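Local coordinates for protein endo-1,4-beta-xylanase (Bacteroides thetaiotaomicron VPI-5482, PDB 3KST) that probably hydrolyses O-glycosidic bonds in xylan as a calcium-binding member of glycoside hydrolase family 43, at residues A[101-106]-A[122-127]; A[127-132]-A[146-151]; A[141-146]-A[157-162]; A[152-157]-A[172-177]. One frame throughout, in Å; residues are numbered along the deposited sequence.

Contact 1: A[101-106]-A[122-127]; sequences EHICVA and PIWSEK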
# COMPACT_ATOMS: atom_id res chain seq x y z
N GLU A 101 -4.36 -6.06 -13.88
CA GLU A 101 -5.35 -6.53 -12.92
C GLU A 101 -5.09 -7.96 -12.39
O GLU A 101 -6.04 -8.67 -12.06
CB GLU A 101 -6.80 -6.36 -13.47
CG GLU A 101 -7.18 -4.88 -13.64
CD GLU A 101 -8.47 -4.64 -14.37
OE1 GLU A 101 -8.65 -5.18 -15.49
OE2 GLU A 101 -9.29 -3.87 -13.84
N HIS A 102 -3.81 -8.35 -12.31
CA HIS A 102 -3.40 -9.63 -11.69
C HIS A 102 -2.32 -9.30 -10.68
O HIS A 102 -1.61 -8.28 -10.84
CB HIS A 102 -2.91 -10.65 -12.73
CG HIS A 102 -3.99 -11.11 -13.64
ND1 HIS A 102 -4.46 -10.35 -14.69
CD2 HIS A 102 -4.74 -12.24 -13.63
CE1 HIS A 102 -5.44 -11.00 -15.30
NE2 HIS A 102 -5.63 -12.14 -14.67
N ILE A 103 -2.17 -10.14 -9.67
CA ILE A 103 -1.16 -9.92 -8.62
C ILE A 103 0.11 -10.70 -8.93
O ILE A 103 0.03 -11.86 -9.35
CB ILE A 103 -1.67 -10.21 -7.22
CG1 ILE A 103 -2.25 -11.63 -7.06
CG2 ILE A 103 -2.79 -9.20 -6.91
CD1 ILE A 103 -2.58 -12.00 -5.64
N CYS A 104 1.24 -10.06 -8.67
CA CYS A 104 2.57 -10.53 -9.05
C CYS A 104 3.62 -10.25 -8.01
O CYS A 104 3.48 -9.34 -7.18
CB CYS A 104 3.01 -9.79 -10.32
SG CYS A 104 1.97 -9.96 -11.76
N VAL A 105 4.73 -10.99 -8.13
CA VAL A 105 5.87 -10.80 -7.25
C VAL A 105 7.18 -10.90 -8.03
O VAL A 105 7.32 -11.80 -8.89
CB VAL A 105 5.85 -11.79 -6.02
CG1 VAL A 105 5.83 -13.24 -6.46
CG2 VAL A 105 7.02 -11.51 -5.05
N ALA A 106 8.07 -9.96 -7.75
CA ALA A 106 9.42 -9.88 -8.31
C ALA A 106 10.39 -9.74 -7.16
O ALA A 106 10.00 -9.47 -6.02
CB ALA A 106 9.54 -8.66 -9.26
N PRO A 122 1.74 -14.18 -13.10
CA PRO A 122 1.23 -13.74 -11.81
C PRO A 122 1.23 -14.90 -10.80
O PRO A 122 1.54 -16.05 -11.14
CB PRO A 122 -0.18 -13.29 -12.16
CG PRO A 122 -0.57 -14.15 -13.24
CD PRO A 122 0.65 -14.45 -14.04
N ILE A 123 0.88 -14.57 -9.56
CA ILE A 123 0.83 -15.51 -8.41
C ILE A 123 -0.27 -16.57 -8.66
O ILE A 123 -0.04 -17.75 -8.43
CB ILE A 123 0.60 -14.69 -7.08
CG1 ILE A 123 1.82 -13.83 -6.75
CG2 ILE A 123 0.24 -15.55 -5.88
CD1 ILE A 123 1.45 -12.61 -5.89
N TRP A 124 -1.43 -16.11 -9.13
CA TRP A 124 -2.56 -16.98 -9.51
C TRP A 124 -3.32 -16.34 -10.69
O TRP A 124 -3.10 -15.17 -11.03
CB TRP A 124 -3.44 -17.28 -8.29
CG TRP A 124 -4.38 -16.19 -7.85
CD1 TRP A 124 -4.15 -14.82 -7.84
CD2 TRP A 124 -5.66 -16.37 -7.24
NE1 TRP A 124 -5.24 -14.17 -7.34
CE2 TRP A 124 -6.17 -15.09 -6.95
CE3 TRP A 124 -6.44 -17.50 -6.96
CZ2 TRP A 124 -7.44 -14.91 -6.36
CZ3 TRP A 124 -7.70 -17.32 -6.38
CH2 TRP A 124 -8.19 -16.03 -6.09
N SER A 125 -4.25 -17.09 -11.28
CA SER A 125 -4.95 -16.66 -12.51
C SER A 125 -6.11 -15.69 -12.40
O SER A 125 -6.40 -15.00 -13.39
CB SER A 125 -5.41 -17.90 -13.29
OG SER A 125 -6.37 -18.64 -12.56
N GLU A 126 -6.79 -15.65 -11.25
CA GLU A 126 -7.94 -14.74 -11.09
C GLU A 126 -7.49 -13.30 -10.96
O GLU A 126 -6.55 -13.04 -10.21
CB GLU A 126 -8.76 -15.06 -9.83
CG GLU A 126 -10.09 -14.27 -9.74
CD GLU A 126 -10.97 -14.68 -8.57
OE1 GLU A 126 -11.18 -15.90 -8.37
OE2 GLU A 126 -11.46 -13.79 -7.82
N LYS A 127 -8.24 -12.41 -11.62
CA LYS A 127 -8.01 -10.96 -11.55
C LYS A 127 -8.00 -10.51 -10.07
O LYS A 127 -8.84 -10.90 -9.26
CB LYS A 127 -9.05 -10.16 -12.31
CG LYS A 127 -8.95 -10.18 -13.82
CD LYS A 127 -9.95 -9.20 -14.44
CE LYS A 127 -10.13 -9.43 -15.94
NZ LYS A 127 -11.00 -8.41 -16.59
O HOH W 1 -8.55 -6.73 -17.51
O HOH W 2 -7.89 -13.58 -15.13
O HOH W 3 -3.59 -12.65 -10.11
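Ile-103 O receives the amide of Ile-123 in a nearly straight hydrogen bond (N to O 2.8 Å, 170° at the hydrogen), the single direct backbone bond between residues 101-106 and 122-127. Beside it, Pro-122 CB lies against the same carbonyl and against His-102 CB, while Cys-104 SG rests on the proline ring. Ile-103 has CG1 between its backbone N and carbonyl carbon (chi1 56°), where it meets the edge of the Trp-124 indole, CG1 to CD1 being 3.8 Å. Ile-123 lays CD1 near Ile-103 CG1, and its side chain crosses that of Val-105 at about a right angle, CG1 to CG1. At the other end Lys-127 CA stands over one face of the His-102 imidazole, 4.3 Å from the ring centroid.

Three waters fill in the polar links. One takes the N-H of Ile-103 and donates to both Trp-124 O and Glu-126 O; a second joins His-102 NE2 to Ser-125 O; the third bridges Glu-101 OE1 and Lys-127 NZ, which are 4.1 Å apart. In the second shell, His-102 ND1 is hydrogen-bonded to Glu-100 O, and Ser-128 OG holds Trp-124 NE1. The segment after strand 102-108, an edge strand paired with 92-99, thus folds back on it, and Ile-103 and Ile-123, both touching Leu-143 on strand 141-148, link two sheets, neighbouring blades of the five-bladed beta-propeller known for family 43.

Contact 2: A[127-132]-A[146-151]; sequences KSIDTS and VRFTDG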
# COMPACT_ATOMS: atom_id res chain seq x y z
N LYS A 127 -8.24 -12.41 -11.62
CA LYS A 127 -8.01 -10.96 -11.55
C LYS A 127 -8.00 -10.51 -10.07
O LYS A 127 -8.84 -10.90 -9.26
CB LYS A 127 -9.05 -10.16 -12.31
CG LYS A 127 -8.95 -10.18 -13.82
CD LYS A 127 -9.95 -9.20 -14.44
CE LYS A 127 -10.13 -9.43 -15.94
NZ LYS A 127 -11.00 -8.41 -16.59
N SER A 128 -7.01 -9.69 -9.73
CA SER A 128 -6.83 -9.26 -8.36
C SER A 128 -5.81 -8.15 -8.33
O SER A 128 -4.93 -8.11 -9.17
CB SER A 128 -6.42 -10.42 -7.40
OG SER A 128 -5.58 -11.42 -8.01
N ILE A 129 -5.92 -7.30 -7.32
CA ILE A 129 -5.02 -6.18 -7.16
C ILE A 129 -4.70 -5.87 -5.70
O ILE A 129 -5.24 -6.51 -4.76
CB ILE A 129 -5.63 -4.91 -7.83
CG1 ILE A 129 -6.99 -4.55 -7.19
CG2 ILE A 129 -5.74 -5.08 -9.36
CD1 ILE A 129 -7.59 -3.28 -7.72
N ASP A 130 -3.82 -4.89 -5.50
CA ASP A 130 -3.54 -4.33 -4.17
C ASP A 130 -2.94 -5.29 -3.11
O ASP A 130 -3.29 -5.28 -1.94
CB ASP A 130 -4.78 -3.57 -3.61
CG ASP A 130 -5.20 -2.41 -4.47
OD1 ASP A 130 -4.65 -2.24 -5.56
OD2 ASP A 130 -6.05 -1.63 -4.00
N THR A 131 -1.98 -6.08 -3.57
CA THR A 131 -1.23 -6.98 -2.72
C THR A 131 -0.62 -6.28 -1.49
O THR A 131 -0.08 -5.17 -1.60
CB THR A 131 -0.02 -7.58 -3.45
OG1 THR A 131 0.76 -6.52 -4.02
CG2 THR A 131 -0.43 -8.56 -4.50
N SER A 132 -0.72 -6.92 -0.34
CA SER A 132 -0.01 -6.48 0.86
C SER A 132 0.32 -7.74 1.64
O SER A 132 -0.59 -8.51 1.94
CB SER A 132 -0.82 -5.53 1.73
OG SER A 132 0.03 -4.99 2.73
N VAL A 146 -7.28 -7.75 -3.26
CA VAL A 146 -8.67 -7.50 -3.66
C VAL A 146 -9.11 -8.48 -4.71
O VAL A 146 -8.38 -8.67 -5.70
CB VAL A 146 -8.82 -6.09 -4.31
CG1 VAL A 146 -10.19 -5.92 -5.05
CG2 VAL A 146 -8.61 -4.99 -3.24
N ARG A 147 -10.26 -9.12 -4.51
CA ARG A 147 -10.92 -9.89 -5.56
C ARG A 147 -12.20 -9.12 -5.88
O ARG A 147 -12.80 -8.47 -4.99
CB ARG A 147 -11.28 -11.30 -5.14
CG ARG A 147 -10.10 -12.15 -4.73
CD ARG A 147 -10.56 -13.48 -4.15
NE ARG A 147 -11.27 -14.32 -5.10
CZ ARG A 147 -12.01 -15.39 -4.78
NH1 ARG A 147 -12.19 -15.77 -3.52
NH2 ARG A 147 -12.60 -16.09 -5.75
N PHE A 148 -12.65 -9.25 -7.11
CA PHE A 148 -13.85 -8.57 -7.60
C PHE A 148 -15.04 -9.51 -7.43
O PHE A 148 -15.64 -9.98 -8.40
CB PHE A 148 -13.63 -8.12 -9.05
CG PHE A 148 -12.35 -7.39 -9.24
CD1 PHE A 148 -12.22 -6.07 -8.81
CD2 PHE A 148 -11.24 -8.02 -9.79
CE1 PHE A 148 -11.02 -5.39 -8.97
CE2 PHE A 148 -10.05 -7.36 -9.94
CZ PHE A 148 -9.93 -6.04 -9.54
N THR A 149 -15.37 -9.79 -6.17
CA THR A 149 -16.41 -10.75 -5.81
C THR A 149 -17.73 -10.11 -5.42
O THR A 149 -18.77 -10.76 -5.56
CB THR A 149 -15.93 -11.66 -4.67
OG1 THR A 149 -15.46 -10.88 -3.55
CG2 THR A 149 -14.80 -12.58 -5.17
N ASP A 150 -17.70 -8.88 -4.92
CA ASP A 150 -18.93 -8.16 -4.53
C ASP A 150 -18.48 -6.72 -4.35
O ASP A 150 -18.36 -6.20 -3.22
CB ASP A 150 -19.51 -8.73 -3.24
CG ASP A 150 -20.88 -8.16 -2.90
OD1 ASP A 150 -21.41 -7.30 -3.64
OD2 ASP A 150 -21.44 -8.63 -1.89
N GLY A 151 -18.24 -6.13 -5.50
CA GLY A 151 -17.48 -4.91 -5.62
C GLY A 151 -16.03 -5.35 -5.45
O GLY A 151 -15.67 -6.57 -5.55
O HOH W 4 -11.56 -11.15 -8.86
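Ile-129 and Val-146 face each other as an antiparallel hydrogen-bonded pair, and the tight part of the contact is built round them. Val-146 N donates to Ile-129 O at 2.8 Å, almost straight at 172°; the return bond from Ile-129 N to Val-146 O is longer, 3.2 Å. The two side chains lie side by side and point the same way. Ile-129 CG1 lies between the backbone N and the carbonyl carbon (chi1 59°), which puts it 3.7 Å from Val-146 CB and against Phe-148 CZ. Ser-128 CB also closes on Val-146 O, at 3.1 Å.

On the solvent side the exposed Phe-148 crosses Ile-129 at about a right angle: its CZ meets Ile-129 CG1 at 4.0 Å and its CE2 meets Lys-127 CB. A water accepts from Phe-148 N and donates to Lys-127 O, while Phe-148 itself centres an inverse gamma turn.

Next to the tight pair, Asp-130 OD2 is held by Gly-191 N; this aspartate is predicted to tune the pKa of the proton donor, probably Glu-190. The contact forms the open end of the hairpin 129-135/141-148, with strand 129-135 at the border of a four-stranded sheet and strands 80-87 and 189-197 packed against it.

Contact 3: A[141-146]-A[157-162]; sequences PYLYFV and AQMTDD
Leu-143 N and Ala-157 O make a 3.0 Å hydrogen bond that is nearly straight, 176° at the hydrogen. Ala-157 N returns a 3.1 Å bond to Leu-143 O, completing an antiparallel hydrogen-bonded pair. The neighbouring pair, Tyr-142 with Gln-158, is non-hydrogen-bonded. Beyond it Met-159 N donates to Pro-141 O at 3.0 Å, from well above the carbonyl plane (45° out of it). Gln-158 CG also lies against Pro-141 O.

Selenomethionine Met-159 carries much of the apolar contact. Its CB sits against Pro-141 CG at 3.8 Å, and its CG and SE pass Leu-143 CB, CG being 3.9 Å away. A bend at chi3 (78°) sets CE beside Leu-143 CD2, 4.1 Å off. Pro-141 CG further meets the carbonyl oxygens of Met-159 and Thr-160, so the ring lies against the backbone of 159-160. At the other end, Phe-145 CE1 approaches Ala-157 CB at 4.3 Å.

Farther along, Thr-160 OG1 donates to Asp-162 OD1, which also accepts from Met-164 N and ties the turn together. The contact is the largely buried middle hairpin of the four-stranded sheet: strand 129-135 lies beyond 141-148, where Leu-133 touches Met-159, and strand 172-175 pairs with 152-158 on the far side.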
# COMPACT_ATOMS: atom_id res chain seq x y z
N PRO A 141 3.41 -16.74 6.27
CA PRO A 141 3.15 -15.58 5.39
C PRO A 141 1.68 -15.49 4.99
O PRO A 141 1.08 -16.52 4.66
CB PRO A 141 4.02 -15.89 4.17
CG PRO A 141 4.05 -17.37 4.10
CD PRO A 141 4.04 -17.84 5.52
N TYR A 142 1.11 -14.28 5.02
CA TYR A 142 -0.27 -14.01 4.56
C TYR A 142 -0.24 -12.90 3.52
O TYR A 142 0.50 -11.93 3.70
CB TYR A 142 -1.18 -13.58 5.72
CG TYR A 142 -1.31 -14.63 6.77
CD1 TYR A 142 -2.23 -15.67 6.64
CD2 TYR A 142 -0.49 -14.60 7.92
CE1 TYR A 142 -2.35 -16.66 7.64
CE2 TYR A 142 -0.61 -15.56 8.90
CZ TYR A 142 -1.52 -16.60 8.75
OH TYR A 142 -1.61 -17.53 9.75
N LEU A 143 -1.02 -13.05 2.45
CA LEU A 143 -1.17 -12.02 1.41
C LEU A 143 -2.62 -11.55 1.40
O LEU A 143 -3.56 -12.37 1.27
CB LEU A 143 -0.78 -12.53 0.01
CG LEU A 143 -0.64 -11.43 -1.07
CD1 LEU A 143 0.56 -10.57 -0.73
CD2 LEU A 143 -0.42 -12.01 -2.49
N TYR A 144 -2.78 -10.23 1.56
CA TYR A 144 -4.04 -9.52 1.48
C TYR A 144 -4.09 -8.94 0.08
O TYR A 144 -3.07 -8.49 -0.43
CB TYR A 144 -4.14 -8.44 2.57
CG TYR A 144 -4.01 -9.07 3.92
CD1 TYR A 144 -2.76 -9.37 4.45
CD2 TYR A 144 -5.15 -9.45 4.65
CE1 TYR A 144 -2.63 -10.04 5.68
CE2 TYR A 144 -5.02 -10.11 5.90
CZ TYR A 144 -3.76 -10.39 6.40
OH TYR A 144 -3.59 -11.03 7.60
N PHE A 145 -5.26 -9.00 -0.55
CA PHE A 145 -5.44 -8.56 -1.93
C PHE A 145 -6.93 -8.44 -2.18
O PHE A 145 -7.73 -8.96 -1.39
CB PHE A 145 -4.78 -9.54 -2.92
CG PHE A 145 -5.23 -10.96 -2.76
CD1 PHE A 145 -4.57 -11.81 -1.85
CD2 PHE A 145 -6.27 -11.48 -3.53
CE1 PHE A 145 -4.97 -13.12 -1.69
CE2 PHE A 145 -6.66 -12.82 -3.37
CZ PHE A 145 -5.99 -13.63 -2.45
N VAL A 146 -7.28 -7.75 -3.26
CA VAL A 146 -8.67 -7.50 -3.66
C VAL A 146 -9.11 -8.48 -4.71
O VAL A 146 -8.38 -8.67 -5.70
CB VAL A 146 -8.82 -6.09 -4.31
CG1 VAL A 146 -10.19 -5.92 -5.05
CG2 VAL A 146 -8.61 -4.99 -3.24
N ALA A 157 -5.17 -14.93 1.93
CA ALA A 157 -4.80 -16.34 1.83
C ALA A 157 -3.38 -16.51 2.34
O ALA A 157 -2.59 -15.61 2.24
CB ALA A 157 -4.88 -16.82 0.40
N GLN A 158 -3.08 -17.68 2.89
CA GLN A 158 -1.72 -17.99 3.31
C GLN A 158 -0.90 -18.20 2.04
O GLN A 158 -1.42 -18.73 1.04
CB GLN A 158 -1.73 -19.27 4.15
CG GLN A 158 -0.40 -19.67 4.73
CD GLN A 158 -0.43 -21.05 5.37
OE1 GLN A 158 -1.50 -21.55 5.74
NE2 GLN A 158 0.75 -21.67 5.52
N MSE A 159 0.36 -17.76 2.06
CA MSE A 159 1.27 -17.99 0.93
C MSE A 159 2.08 -19.27 1.16
O MSE A 159 2.21 -19.74 2.30
CB MSE A 159 2.28 -16.84 0.73
CG MSE A 159 1.68 -15.46 0.53
SE MSE A 159 2.81 -14.31 -0.54
CE MSE A 159 2.38 -15.05 -2.24
N THR A 160 2.64 -19.80 0.08
CA THR A 160 3.60 -20.89 0.21
C THR A 160 4.91 -20.33 0.83
O THR A 160 5.08 -19.11 0.97
CB THR A 160 3.85 -21.57 -1.15
OG1 THR A 160 4.24 -20.59 -2.11
CG2 THR A 160 2.55 -22.24 -1.68
N ASP A 161 5.84 -21.23 1.16
CA ASP A 161 7.12 -20.87 1.80
C ASP A 161 7.96 -19.94 0.92
O ASP A 161 8.64 -19.06 1.43
CB ASP A 161 7.98 -22.13 2.12
CG ASP A 161 7.32 -23.11 3.12
OD1 ASP A 161 6.61 -22.69 4.06
OD2 ASP A 161 7.57 -24.34 2.99
N ASP A 162 7.90 -20.14 -0.40
CA ASP A 162 8.69 -19.33 -1.35
C ASP A 162 8.08 -17.95 -1.67
O ASP A 162 8.65 -17.22 -2.48
CB ASP A 162 9.02 -20.11 -2.66
CG ASP A 162 7.78 -20.48 -3.51
OD1 ASP A 162 6.65 -20.10 -3.19
OD2 ASP A 162 7.96 -21.09 -4.58

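Contact 4: A[152-157]-A[172-177]; sequences NVIWVA and NQCIKA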
# COMPACT_ATOMS: atom_id res chain seq x y z
N ASN A 152 -15.16 -4.38 -5.17
CA ASN A 152 -13.81 -4.70 -4.76
C ASN A 152 -13.88 -5.14 -3.30
O ASN A 152 -14.30 -4.35 -2.45
CB ASN A 152 -12.87 -3.49 -4.86
CG ASN A 152 -12.58 -3.05 -6.27
OD1 ASN A 152 -13.25 -3.42 -7.25
ND2 ASN A 152 -11.54 -2.23 -6.39
N VAL A 153 -13.48 -6.39 -3.04
CA VAL A 153 -13.46 -6.99 -1.68
C VAL A 153 -12.07 -7.45 -1.32
O VAL A 153 -11.37 -8.09 -2.12
CB VAL A 153 -14.47 -8.16 -1.61
CG1 VAL A 153 -14.48 -8.81 -0.21
CG2 VAL A 153 -15.83 -7.64 -1.96
N ILE A 154 -11.64 -7.12 -0.10
CA ILE A 154 -10.36 -7.53 0.42
C ILE A 154 -10.44 -8.97 0.95
O ILE A 154 -11.26 -9.29 1.83
CB ILE A 154 -9.85 -6.59 1.53
CG1 ILE A 154 -9.67 -5.18 0.94
CG2 ILE A 154 -8.50 -7.14 2.10
CD1 ILE A 154 -9.26 -4.09 1.95
N TRP A 155 -9.62 -9.82 0.36
CA TRP A 155 -9.45 -11.23 0.72
C TRP A 155 -8.07 -11.46 1.32
O TRP A 155 -7.18 -10.61 1.23
CB TRP A 155 -9.63 -12.10 -0.53
CG TRP A 155 -11.05 -12.24 -0.94
CD1 TRP A 155 -11.83 -11.31 -1.55
CD2 TRP A 155 -11.88 -13.37 -0.71
NE1 TRP A 155 -13.09 -11.80 -1.76
CE2 TRP A 155 -13.15 -13.07 -1.26
CE3 TRP A 155 -11.66 -14.62 -0.14
CZ2 TRP A 155 -14.22 -13.98 -1.22
CZ3 TRP A 155 -12.71 -15.53 -0.09
CH2 TRP A 155 -13.98 -15.18 -0.60
N VAL A 156 -7.88 -12.61 1.94
CA VAL A 156 -6.58 -13.03 2.42
C VAL A 156 -6.43 -14.52 2.12
O VAL A 156 -7.45 -15.23 2.01
CB VAL A 156 -6.42 -12.77 3.94
CG1 VAL A 156 -7.47 -13.63 4.74
CG2 VAL A 156 -4.96 -13.01 4.42
N ALA A 157 -5.17 -14.93 1.93
CA ALA A 157 -4.80 -16.34 1.83
C ALA A 157 -3.38 -16.51 2.34
O ALA A 157 -2.59 -15.61 2.24
CB ALA A 157 -4.88 -16.82 0.40
N ASN A 172 -9.97 -16.56 2.58
CA ASN A 172 -10.91 -15.98 3.54
C ASN A 172 -11.29 -14.57 3.13
O ASN A 172 -10.43 -13.79 2.68
CB ASN A 172 -10.29 -15.92 4.94
CG ASN A 172 -10.48 -17.20 5.72
OD1 ASN A 172 -11.52 -17.40 6.35
ND2 ASN A 172 -9.45 -18.05 5.72
N GLN A 173 -12.55 -14.23 3.32
CA GLN A 173 -13.06 -12.91 3.00
C GLN A 173 -12.91 -11.97 4.21
O GLN A 173 -13.42 -12.27 5.31
CB GLN A 173 -14.52 -12.98 2.54
CG GLN A 173 -15.10 -11.59 2.29
CD GLN A 173 -16.47 -11.66 1.74
OE1 GLN A 173 -16.68 -12.19 0.66
NE2 GLN A 173 -17.43 -11.07 2.46
N CYS A 174 -12.29 -10.80 3.97
CA CYS A 174 -12.00 -9.85 5.05
C CYS A 174 -12.99 -8.66 5.16
O CYS A 174 -13.68 -8.53 6.17
CB CYS A 174 -10.56 -9.28 4.95
SG CYS A 174 -9.24 -10.54 4.76
N ILE A 175 -13.01 -7.81 4.14
CA ILE A 175 -13.76 -6.54 4.18
C ILE A 175 -14.42 -6.19 2.83
O ILE A 175 -13.80 -6.29 1.78
CB ILE A 175 -12.78 -5.36 4.53
CG1 ILE A 175 -12.08 -5.53 5.90
CG2 ILE A 175 -13.50 -4.03 4.47
CD1 ILE A 175 -13.01 -5.55 7.03
N LYS A 176 -15.71 -5.84 2.88
CA LYS A 176 -16.42 -5.28 1.72
C LYS A 176 -17.03 -3.92 2.11
O LYS A 176 -17.16 -3.62 3.31
CB LYS A 176 -17.40 -6.27 1.10
CG LYS A 176 -18.54 -6.81 1.89
CD LYS A 176 -19.12 -7.98 1.09
CE LYS A 176 -20.57 -8.22 1.31
NZ LYS A 176 -20.89 -9.54 0.65
N ALA A 177 -17.34 -3.11 1.10
CA ALA A 177 -17.93 -1.76 1.30
C ALA A 177 -19.38 -1.96 1.78
O ALA A 177 -20.20 -2.55 1.06
CB ALA A 177 -17.86 -0.97 0.03
O HOH W 5 -17.04 -4.41 -1.65
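Ile-154 O is gripped by two backbone amides across the strands, Cys-174 N at 2.8 Å and Ile-175 N at 3.3 Å, both in the carbonyl plane. Ile-154 N donates to Ile-175 O, and two bonds of 2.9 Å join Val-156 N to Asn-172 O and Asn-172 N to Val-156 O. A water joins Asn-152 O to Ala-177 N.

This doubling at Ile-154 is a classic beta bulge: Cys-174 and Ile-175 both face the one residue, and the register shifts by one before Trp-155 pairs with Gln-173. It falls in strand 172-175, the border strand of a four-stranded sheet, one blade of the five-bladed beta-propeller characteristic of glycoside hydrolase family 43.

The aromatic contact is a CH-pi interaction: Gln-173 CB lies over the six-membered ring of Trp-155, 3.8 Å from its centroid and 9° off the normal. The Gln-173 amide plane is turned 82° from the indole. Trp-155 NE1 is hydrogen-bonded to Thr-149 OG1.

Among apolar groups, Val-156 CG1 sits between its backbone N and carbonyl carbon (chi1 63°), which places it 3.6 Å from Cys-174 SG. Val-153 and Lys-176 lie side by side, and Lys-176 NZ goes on to a salt bridge with Asp-150.

From the N terminus, contact 1 folds the loop after strand 102-108 back on that strand and closes before contact 2 opens, although both include Lys-127. Contact 2 closes the hairpin 129-135/141-148. Contact 3 begins within that loop and ends beyond it, so the two cross and share Val-146; contact 4 crosses contact 3 in the same way at Ala-157, and follows contact 2 in series. Contacts 2, 3 and 4 thereby join the four strands of one sheet in sequence. Contact 1 belongs to the preceding sheet and is tied in by the Glu-126 to Arg-147 salt bridge and by Trp-124 packing on Phe-145.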